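YkuI protein (Bacillus subtilis, PDB 2BAS) binds the second messenger cyclic di-GMP, probably through its EAL domain, and is likely to hydrolyse it as a phosphodiesterase. Local coordinates at residues 41-46 with 258-263; 96-101 with 131-136; 333-338 with 393-398. All coordinates share one frame; numbering follows the deposited sequence.

Contact 1 (41-46 with 258-263); sequences YYQAIF and VSPSET
Tyr41 lies with one ring face against the backbone that joins Ser261 to Glu262: Glu262 N sits 3.8 Å above the ring plane, over its centre, and Ser261 C is offset toward the rim. The Glu262 side chain runs alongside the ring in the same direction, its carboxylate plane turned only 23° from that of the ring, and a water touches Tyr41 OH while donating a weak bond to Glu262 OE2. Tyr42 supplies the backbone link. Tyr42 N gives a hydrogen bond of 2.7 Å to Ser261 O, and Tyr42 O receives one of 2.9 Å from Ser261 N, a single antiparallel hydrogen-bonded bridge. The Tyr42 ring, with CG anti to the carbonyl carbon (chi1 -47°), turns the other way and meets Ser261 O and Glu262 O at its edge; Phe264 also packs on it, edge-to-face.

Val258 anchors the far end. Val258 CG2 meets the edge of the Phe46 ring, 3.6 Å from Phe46 CZ, the two side chains crossing at about a right angle. Val258 O is gripped twice, by Gln43 NE2 at 3.2 Å, with the acceptor in the amide plane, and by a water that also donates to Ala44 O. Gln43 OE1 is held in turn by Gln253 NE2.

Strand 38-47 pairs antiparallel with strand 53-64 on one edge and with strand 249-252 near Phe46 on the other; segment 258-263 carries on along that second edge. An antiparallel strand set among parallel ones is characteristic of the modified TIM barrel of EAL domains.

Contact 2 (96-101 with 131-136); sequences ALDRFL and KEYEAK
Leu97 and Tyr133 face each other where the ends of helices 82-100 and 124-135 come together, their CA atoms 7.4 Å apart, and the two backbones approach again at Leu101 and Lys136, with CA atoms 8.0 Å apart. The Tyr133 ring lies between them. Its CG stands anti to the carbonyl carbon (chi1 -73°), which sends the ring across to the neighbouring helix with one face turned to Leu97. There Leu97 CB makes a CH-pi contact, 3.9 Å from the Tyr133 ring centroid and 16° off the normal, while Leu97 CD1 reaches the near part of the same ring, 3.6 Å from Tyr133 CD1.

The phenol end is polar. Tyr133 OH donates to Asp98 OD1 at 2.9 Å, arriving on the syn side but 32° out of the carboxylate plane, and OD1 lies at the ring edge. With Leu97 over one face and the hydroxyl bonded, the ring is probably restrained from turning. In the barrel of the EAL domain these are two helices of the outer layer, joined in the chain through strand 108-112 and the short helix 115-118, and Leu97 also rests on Ile109 of that strand, so the tyrosine packs helix against helix just outside the barrel wall.

Nearer the helix ends Leu101 reaches across to the other helix. Leu101 CD1 comes to the ring edge 4.3 Å from Tyr133 CD2, and Leu101 CD2 lies 3.5 Å from Lys136 O. The extended lysine chain runs back beside the end of helix 124-135 to a salt bridge, with a weak hydrogen bond, Lys136 NZ to Glu132 OE2 at 3.2 Å. Glu132 uses its other oxygen, OE1, for a salt bridge to Arg94, which ties the two helices by charge as well.

Contact 3 (333-338 with 393-398); sequences SFRIYM and YSDLET
Arg335 and two acids carry the charged part of this contact. Arg335 NH2 bonds Asp395 OD2 at 2.9 Å, on the syn side but tilted out of the carboxylate plane, with the guanidinium and carboxylate planes nearly coplanar at 21°; NH1 adds only weak, longer bonds to the same group. Arg335 NH1 has its stronger bond with Glu397 OE1, 2.6 Å away, but that carboxylate is turned 72° from the guanidinium and is met from above its plane. The arginine gets there with CG anti to the backbone N (chi1 -160°) and a bend at chi3. Its NH2 has a further salt-bridge partner in Asp418, so the buried positive charge is probably balanced by Asp395, Glu397 and Asp418 together. Glu397 OE2 is bonded to Tyr363 OH.

Hydrogen bonds within 393-398 shape the acidic side. Asp395 OD1 takes Thr398 N at 2.7 Å, nearly straight, and Thr398 OG1 at 3.0 Å from above the carboxylate plane: an Asx motif that folds the turn and leaves OD2 for the arginine. Were Asp395 an alanine, Arg335 NH2 would probably lose this carboxylate mate and the turn at Thr398 its two-bond anchor.

Apolar contact is slight: Phe334 CE1 meets Thr398 CG2, 3.6 Å apart. Separately, the edge of the Phe334 ring, at CZ, comes up against a carboxylate oxygen, Asp395 OD2.

Strand 335-340 lies inside a six-stranded antiparallel sheet and 388-394 at its border, separated by strands 413-419 and 401-409. The arginine therefore reaches over the sheet to the loop leaving the border strand, in a C-terminal domain whose sheet with flanking helices is consistent with a PAS-like sensory fold.

Overall arrangement
Contacts 1 and 2 belong to one EAL barrel, their centres 19 Å apart, and contact 2 is nested within the chain loop that contact 1 closes. They touch directly: Tyr42 OH packs on Arg99 CB at 3.2 Å, and Thr263 lies against the guanidinium of Arg99. Strand 53-64, beside strand 38-47 of contact 1, carries Glu57 and Leu59 of the Glu-Val-Leu sequence that corresponds to the family's EAL signature; as in other EAL domains, this glutamate probably belongs to the metal-binding active site. Contact 3 is in the C-terminal domain, centres about 50 Å from contact 1 and 60 Å from contact 2, beyond long helix 271-311. There Tyr393 meets Arg224 of the second subunit in a cation-pi contact.

Contact 1 (41-46 with 258-263)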
loop_
_atom_site.group_PDB
_atom_site.type_symbol
_atom_site.label_atom_id
_atom_site.label_comp_id
_atom_site.label_asym_id
_atom_site.label_seq_id
_atom_site.Cartn_x
_atom_site.Cartn_y
_atom_site.Cartn_z
ATOM N N TYR A 41 31.888 14.457 -5.792
ATOM C CA TYR A 41 31.859 14.351 -4.345
ATOM C C TYR A 41 31.097 13.082 -4.002
ATOM O O TYR A 41 30.533 12.433 -4.892
ATOM C CB TYR A 41 31.179 15.564 -3.729
ATOM C CG TYR A 41 32.126 16.545 -3.100
ATOM C CD1 TYR A 41 33.323 16.895 -3.726
ATOM C CD2 TYR A 41 31.815 17.145 -1.880
ATOM C CE1 TYR A 41 34.192 17.814 -3.145
ATOM C CE2 TYR A 41 32.674 18.067 -1.289
ATOM C CZ TYR A 41 33.860 18.393 -1.928
ATOM O OH TYR A 41 34.712 19.302 -1.345
ATOM N N TYR A 42 31.085 12.719 -2.718
ATOM C CA TYR A 42 30.429 11.482 -2.282
ATOM C C TYR A 42 29.661 11.637 -0.970
ATOM O O TYR A 42 30.053 12.409 -0.090
ATOM C CB TYR A 42 31.464 10.358 -2.129
ATOM C CG TYR A 42 32.442 10.210 -3.288
ATOM C CD1 TYR A 42 33.642 10.922 -3.309
ATOM C CD2 TYR A 42 32.168 9.351 -4.356
ATOM C CE1 TYR A 42 34.539 10.790 -4.374
ATOM C CE2 TYR A 42 33.054 9.212 -5.414
ATOM C CZ TYR A 42 34.239 9.934 -5.415
ATOM O OH TYR A 42 35.116 9.794 -6.462
ATOM N N GLN A 43 28.562 10.895 -0.846
ATOM C CA GLN A 43 27.815 10.834 0.402
ATOM C C GLN A 43 27.548 9.378 0.750
ATOM O O GLN A 43 26.989 8.633 -0.048
ATOM C CB GLN A 43 26.516 11.638 0.321
ATOM C CG GLN A 43 25.845 11.855 1.692
ATOM C CD GLN A 43 24.638 12.776 1.631
ATOM O OE1 GLN A 43 24.016 12.958 0.580
ATOM N NE2 GLN A 43 24.295 13.357 2.770
ATOM N N ALA A 44 27.961 8.980 1.947
ATOM C CA ALA A 44 27.845 7.592 2.385
ATOM C C ALA A 44 26.411 7.169 2.619
ATOM O O ALA A 44 25.556 7.977 3.014
ATOM C CB ALA A 44 28.678 7.350 3.637
ATOM N N ILE A 45 26.156 5.893 2.355
ATOM C CA ILE A 45 24.859 5.305 2.609
ATOM C C ILE A 45 25.053 4.182 3.609
ATOM O O ILE A 45 25.972 3.362 3.463
ATOM C CB ILE A 45 24.175 4.848 1.312
ATOM C CG1 ILE A 45 23.850 6.078 0.462
ATOM C CG2 ILE A 45 22.888 4.089 1.626
ATOM C CD1 ILE A 45 23.821 5.815 -0.993
ATOM N N PHE A 46 24.188 4.162 4.622
ATOM C CA PHE A 46 24.385 3.306 5.790
ATOM C C PHE A 46 23.496 2.085 5.891
ATOM O O PHE A 46 22.317 2.131 5.578
ATOM C CB PHE A 46 24.312 4.139 7.073
ATOM C CG PHE A 46 25.437 5.124 7.201
ATOM C CD1 PHE A 46 25.314 6.412 6.688
ATOM C CD2 PHE A 46 26.634 4.753 7.804
ATOM C CE1 PHE A 46 26.360 7.326 6.793
ATOM C CE2 PHE A 46 27.683 5.654 7.913
ATOM C CZ PHE A 46 27.543 6.947 7.409
ATOM N N VAL A 258 25.910 11.673 7.756
ATOM C CA VAL A 258 27.194 12.174 7.255
ATOM C C VAL A 258 26.984 13.066 6.030
ATOM O O VAL A 258 26.384 12.647 5.046
ATOM C CB VAL A 258 28.184 11.019 6.901
ATOM C CG1 VAL A 258 29.382 11.544 6.148
ATOM C CG2 VAL A 258 28.678 10.314 8.151
ATOM N N SER A 259 27.482 14.297 6.107
ATOM C CA SER A 259 27.443 15.249 4.988
ATOM C C SER A 259 28.302 14.786 3.783
ATOM O O SER A 259 29.130 13.885 3.922
ATOM C CB SER A 259 27.974 16.626 5.443
ATOM O OG SER A 259 29.350 16.527 5.783
ATOM N N PRO A 260 28.082 15.365 2.587
ATOM C CA PRO A 260 28.930 14.965 1.459
ATOM C C PRO A 260 30.373 15.473 1.556
ATOM O O PRO A 260 30.600 16.636 1.891
ATOM C CB PRO A 260 28.233 15.601 0.242
ATOM C CG PRO A 260 26.863 15.988 0.722
ATOM C CD PRO A 260 27.052 16.329 2.169
ATOM N N SER A 261 31.331 14.596 1.272
ATOM C CA SER A 261 32.734 14.991 1.190
ATOM C C SER A 261 33.397 14.406 -0.051
ATOM O O SER A 261 32.797 13.612 -0.779
ATOM C CB SER A 261 33.515 14.613 2.459
ATOM O OG SER A 261 33.771 13.220 2.525
ATOM N N GLU A 262 34.640 14.813 -0.278
ATOM C CA GLU A 262 35.402 14.400 -1.440
ATOM C C GLU A 262 36.160 13.094 -1.219
ATOM O O GLU A 262 36.778 12.569 -2.155
ATOM C CB GLU A 262 36.375 15.513 -1.850
ATOM C CG GLU A 262 37.375 15.953 -0.766
ATOM C CD GLU A 262 36.846 17.039 0.182
ATOM O OE1 GLU A 262 35.689 16.938 0.671
ATOM O OE2 GLU A 262 37.615 17.995 0.448
ATOM N N THR A 263 36.108 12.571 0.010
ATOM C CA THR A 263 36.885 11.380 0.355
ATOM C C THR A 263 36.054 10.292 1.029
ATOM O O THR A 263 35.149 10.581 1.814
ATOM C CB THR A 263 38.079 11.725 1.282
ATOM O OG1 THR A 263 38.613 13.011 0.938
ATOM C CG2 THR A 263 39.183 10.676 1.158
HETATM O O HOH W 1 37.706 18.927 -2.134
HETATM O O HOH W 2 24.898 9.894 4.470
#

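Contact 2 (96-101 with 131-136)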
loop_
_atom_site.group_PDB
_atom_site.type_symbol
_atom_site.label_atom_id
_atom_site.label_comp_id
_atom_site.label_asym_id
_atom_site.label_seq_id
_atom_site.Cartn_x
_atom_site.Cartn_y
_atom_site.Cartn_z
ATOM N N ALA A 96 34.926 9.357 -10.739
ATOM C CA ALA A 96 34.392 8.646 -9.599
ATOM C C ALA A 96 34.668 7.153 -9.671
ATOM O O ALA A 96 35.091 6.560 -8.676
ATOM C CB ALA A 96 32.910 8.912 -9.450
ATOM N N LEU A 97 34.432 6.540 -10.829
ATOM C CA LEU A 97 34.685 5.105 -10.968
ATOM C C LEU A 97 36.185 4.829 -10.854
ATOM O O LEU A 97 36.591 3.744 -10.437
ATOM C CB LEU A 97 34.093 4.525 -12.259
ATOM C CG LEU A 97 32.573 4.589 -12.476
ATOM C CD1 LEU A 97 32.154 3.741 -13.659
ATOM C CD2 LEU A 97 31.778 4.170 -11.248
ATOM N N ASP A 98 37.001 5.820 -11.207
ATOM C CA ASP A 98 38.440 5.738 -10.978
ATOM C C ASP A 98 38.723 5.667 -9.469
ATOM O O ASP A 98 39.488 4.811 -9.019
ATOM C CB ASP A 98 39.195 6.910 -11.637
ATOM C CG ASP A 98 39.315 6.768 -13.162
ATOM O OD1 ASP A 98 38.674 5.876 -13.755
ATOM O OD2 ASP A 98 40.054 7.560 -13.781
ATOM N N ARG A 99 38.084 6.542 -8.692
ATOM C CA ARG A 99 38.259 6.548 -7.239
ATOM C C ARG A 99 37.818 5.224 -6.621
ATOM O O ARG A 99 38.526 4.679 -5.770
ATOM C CB ARG A 99 37.534 7.741 -6.598
ATOM C CG ARG A 99 37.590 7.808 -5.076
ATOM C CD ARG A 99 39.003 7.951 -4.533
ATOM N NE ARG A 99 39.159 7.239 -3.260
ATOM C CZ ARG A 99 39.209 7.813 -2.058
ATOM N NH1 ARG A 99 39.138 9.134 -1.933
ATOM N NH2 ARG A 99 39.345 7.060 -0.974
ATOM N N PHE A 100 36.668 4.707 -7.064
ATOM C CA PHE A 100 36.162 3.404 -6.611
ATOM C C PHE A 100 37.133 2.248 -6.881
ATOM O O PHE A 100 37.284 1.359 -6.037
ATOM C CB PHE A 100 34.789 3.091 -7.224
ATOM C CG PHE A 100 33.631 3.735 -6.502
ATOM C CD1 PHE A 100 33.005 4.862 -7.023
ATOM C CD2 PHE A 100 33.159 3.211 -5.304
ATOM C CE1 PHE A 100 31.925 5.460 -6.357
ATOM C CE2 PHE A 100 32.080 3.800 -4.634
ATOM C CZ PHE A 100 31.465 4.925 -5.162
ATOM N N LEU A 101 37.798 2.267 -8.040
ATOM C CA LEU A 101 38.782 1.235 -8.400
ATOM C C LEU A 101 39.906 1.081 -7.363
ATOM O O LEU A 101 40.640 0.092 -7.384
ATOM C CB LEU A 101 39.398 1.507 -9.781
ATOM C CG LEU A 101 38.745 1.088 -11.104
ATOM C CD1 LEU A 101 39.641 1.525 -12.258
ATOM C CD2 LEU A 101 38.495 -0.410 -11.183
ATOM N N LYS A 131 30.499 -0.963 -19.050
ATOM C CA LYS A 131 31.248 -2.149 -19.482
ATOM C C LYS A 131 32.767 -1.954 -19.499
ATOM O O LYS A 131 33.520 -2.909 -19.316
ATOM C CB LYS A 131 30.753 -2.622 -20.856
ATOM C CG LYS A 131 29.384 -3.326 -20.819
ATOM C CD LYS A 131 28.827 -3.549 -22.222
ATOM C CE LYS A 131 27.625 -4.474 -22.218
ATOM N NZ LYS A 131 28.021 -5.876 -21.915
ATOM N N GLU A 132 33.205 -0.716 -19.720
ATOM C CA GLU A 132 34.631 -0.375 -19.734
ATOM C C GLU A 132 35.240 -0.546 -18.340
ATOM O O GLU A 132 36.380 -0.995 -18.199
ATOM C CB GLU A 132 34.832 1.062 -20.223
ATOM C CG GLU A 132 36.287 1.525 -20.252
ATOM C CD GLU A 132 36.430 3.042 -20.285
ATOM O OE1 GLU A 132 35.473 3.734 -20.710
ATOM O OE2 GLU A 132 37.509 3.542 -19.885
ATOM N N TYR A 133 34.473 -0.175 -17.319
ATOM C CA TYR A 133 34.925 -0.315 -15.942
ATOM C C TYR A 133 34.678 -1.715 -15.410
ATOM O O TYR A 133 35.250 -2.108 -14.391
ATOM C CB TYR A 133 34.345 0.781 -15.053
ATOM C CG TYR A 133 35.007 2.114 -15.322
ATOM C CD1 TYR A 133 34.510 2.985 -16.300
ATOM C CD2 TYR A 133 36.163 2.488 -14.632
ATOM C CE1 TYR A 133 35.134 4.209 -16.563
ATOM C CE2 TYR A 133 36.797 3.705 -14.889
ATOM C CZ TYR A 133 36.280 4.560 -15.854
ATOM O OH TYR A 133 36.904 5.762 -16.095
ATOM N N GLU A 134 33.842 -2.466 -16.126
ATOM C CA GLU A 134 33.665 -3.896 -15.887
ATOM C C GLU A 134 34.971 -4.567 -16.315
ATOM O O GLU A 134 35.456 -5.488 -15.657
ATOM C CB GLU A 134 32.474 -4.436 -16.696
ATOM C CG GLU A 134 32.101 -5.911 -16.444
ATOM C CD GLU A 134 31.206 -6.511 -17.539
ATOM O OE1 GLU A 134 30.958 -5.834 -18.562
ATOM O OE2 GLU A 134 30.758 -7.669 -17.380
ATOM N N ALA A 135 35.538 -4.065 -17.412
ATOM C CA ALA A 135 36.811 -4.534 -17.950
ATOM C C ALA A 135 37.993 -4.174 -17.046
ATOM O O ALA A 135 39.022 -4.844 -17.074
ATOM C CB ALA A 135 37.025 -3.983 -19.355
ATOM N N LYS A 136 37.841 -3.118 -16.250
ATOM C CA LYS A 136 38.898 -2.685 -15.327
ATOM C C LYS A 136 38.757 -3.331 -13.944
ATOM O O LYS A 136 39.605 -3.132 -13.071
ATOM C CB LYS A 136 38.935 -1.157 -15.218
ATOM C CG LYS A 136 39.170 -0.465 -16.541
ATOM C CD LYS A 136 39.110 1.044 -16.420
ATOM C CE LYS A 136 39.578 1.684 -17.725
ATOM N NZ LYS A 136 39.770 3.158 -17.614
#

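Contact 3 (333-338 with 393-398)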
loop_
_atom_site.group_PDB
_atom_site.type_symbol
_atom_site.label_atom_id
_atom_site.label_comp_id
_atom_site.label_asym_id
_atom_site.label_seq_id
_atom_site.Cartn_x
_atom_site.Cartn_y
_atom_site.Cartn_z
ATOM N N SER A 333 -17.610 2.260 23.822
ATOM C CA SER A 333 -18.002 1.818 22.483
ATOM C C SER A 333 -19.047 2.721 21.827
ATOM O O SER A 333 -19.638 3.559 22.485
ATOM C CB SER A 333 -18.426 0.333 22.475
ATOM O OG SER A 333 -19.489 0.051 23.374
ATOM N N PHE A 334 -19.251 2.565 20.522
ATOM C CA PHE A 334 -20.285 3.349 19.825
ATOM C C PHE A 334 -21.023 2.464 18.815
ATOM O O PHE A 334 -22.046 2.851 18.273
ATOM C CB PHE A 334 -19.717 4.626 19.167
ATOM C CG PHE A 334 -18.950 4.364 17.897
ATOM C CD1 PHE A 334 -19.567 4.514 16.654
ATOM C CD2 PHE A 334 -17.622 3.956 17.942
ATOM C CE1 PHE A 334 -18.874 4.271 15.474
ATOM C CE2 PHE A 334 -16.917 3.706 16.784
ATOM C CZ PHE A 334 -17.540 3.860 15.538
ATOM N N ARG A 335 -20.510 1.268 18.585
ATOM C CA ARG A 335 -21.218 0.288 17.746
ATOM C C ARG A 335 -20.912 -1.125 18.204
ATOM O O ARG A 335 -19.751 -1.451 18.501
ATOM C CB ARG A 335 -20.870 0.445 16.270
ATOM C CG ARG A 335 -21.894 -0.179 15.355
ATOM C CD ARG A 335 -21.403 -0.296 13.934
ATOM N NE ARG A 335 -21.454 0.965 13.195
ATOM C CZ ARG A 335 -20.393 1.721 12.919
ATOM N NH1 ARG A 335 -20.544 2.834 12.213
ATOM N NH2 ARG A 335 -19.184 1.359 13.334
ATOM N N ILE A 336 -21.966 -1.941 18.298
ATOM C CA ILE A 336 -21.860 -3.369 18.646
ATOM C C ILE A 336 -22.790 -4.209 17.754
ATOM O O ILE A 336 -23.934 -3.811 17.513
ATOM C CB ILE A 336 -22.173 -3.619 20.145
ATOM C CG1 ILE A 336 -21.307 -2.708 21.017
ATOM C CG2 ILE A 336 -21.944 -5.096 20.535
ATOM C CD1 ILE A 336 -21.531 -2.852 22.515
ATOM N N TYR A 337 -22.285 -5.355 17.274
ATOM C CA TYR A 337 -23.035 -6.309 16.441
ATOM C C TYR A 337 -22.363 -7.694 16.459
ATOM O O TYR A 337 -21.193 -7.807 16.846
ATOM C CB TYR A 337 -23.164 -5.796 14.991
ATOM C CG TYR A 337 -21.845 -5.641 14.248
ATOM C CD1 TYR A 337 -21.394 -6.610 13.350
ATOM C CD2 TYR A 337 -21.050 -4.533 14.460
ATOM C CE1 TYR A 337 -20.164 -6.452 12.680
ATOM C CE2 TYR A 337 -19.843 -4.369 13.817
ATOM C CZ TYR A 337 -19.398 -5.315 12.928
ATOM O OH TYR A 337 -18.182 -5.089 12.314
HETATM N N MSE A 338 -23.096 -8.728 16.019
HETATM C CA MSE A 338 -22.618 -10.120 15.970
HETATM C C MSE A 338 -22.712 -10.753 14.581
HETATM O O MSE A 338 -23.663 -10.486 13.844
HETATM C CB MSE A 338 -23.427 -10.996 16.934
HETATM C CG MSE A 338 -22.985 -10.976 18.381
HETATM SE SE MSE A 338 -24.378 -11.666 19.604
HETATM C CE MSE A 338 -24.741 -13.501 18.821
ATOM N N TYR A 393 -7.906 2.144 12.127
ATOM C CA TYR A 393 -8.438 2.343 10.792
ATOM C C TYR A 393 -9.612 3.326 10.823
ATOM O O TYR A 393 -10.156 3.627 11.885
ATOM C CB TYR A 393 -8.822 1.007 10.186
ATOM C CG TYR A 393 -10.088 0.408 10.735
ATOM C CD1 TYR A 393 -11.302 0.557 10.051
ATOM C CD2 TYR A 393 -10.077 -0.330 11.914
ATOM C CE1 TYR A 393 -12.479 -0.002 10.538
ATOM C CE2 TYR A 393 -11.258 -0.910 12.407
ATOM C CZ TYR A 393 -12.450 -0.733 11.710
ATOM O OH TYR A 393 -13.620 -1.273 12.182
ATOM N N SER A 394 -10.008 3.828 9.662
ATOM C CA SER A 394 -11.034 4.876 9.601
ATOM C C SER A 394 -12.473 4.329 9.467
ATOM O O SER A 394 -12.772 3.566 8.543
ATOM C CB SER A 394 -10.697 5.823 8.462
ATOM O OG SER A 394 -11.650 6.854 8.371
ATOM N N ASP A 395 -13.360 4.708 10.385
ATOM C CA ASP A 395 -14.750 4.222 10.322
ATOM C C ASP A 395 -15.475 4.849 9.138
ATOM O O ASP A 395 -15.539 6.072 9.032
ATOM C CB ASP A 395 -15.504 4.548 11.607
ATOM C CG ASP A 395 -16.933 4.042 11.588
ATOM O OD1 ASP A 395 -17.827 4.870 11.363
ATOM O OD2 ASP A 395 -17.168 2.827 11.780
ATOM N N LEU A 396 -16.030 4.022 8.254
ATOM C CA LEU A 396 -16.663 4.539 7.025
ATOM C C LEU A 396 -17.870 5.441 7.235
ATOM O O LEU A 396 -18.085 6.376 6.458
ATOM C CB LEU A 396 -16.993 3.424 6.034
ATOM C CG LEU A 396 -15.943 3.172 4.944
ATOM C CD1 LEU A 396 -16.452 2.125 3.960
ATOM C CD2 LEU A 396 -15.574 4.455 4.192
ATOM N N GLU A 397 -18.636 5.179 8.290
ATOM C CA GLU A 397 -19.822 5.983 8.570
ATOM C C GLU A 397 -19.485 7.273 9.301
ATOM O O GLU A 397 -19.830 8.353 8.828
ATOM C CB GLU A 397 -20.890 5.177 9.326
ATOM C CG GLU A 397 -21.470 4.023 8.501
ATOM C CD GLU A 397 -22.416 3.099 9.284
ATOM O OE1 GLU A 397 -22.544 3.248 10.526
ATOM O OE2 GLU A 397 -23.037 2.217 8.640
ATOM N N THR A 398 -18.802 7.169 10.439
ATOM C CA THR A 398 -18.547 8.342 11.284
ATOM C C THR A 398 -17.423 9.248 10.779
ATOM O O THR A 398 -17.490 10.474 10.940
ATOM C CB THR A 398 -18.329 7.983 12.776
ATOM O OG1 THR A 398 -17.081 7.306 12.947
ATOM C CG2 THR A 398 -19.459 7.105 13.294
#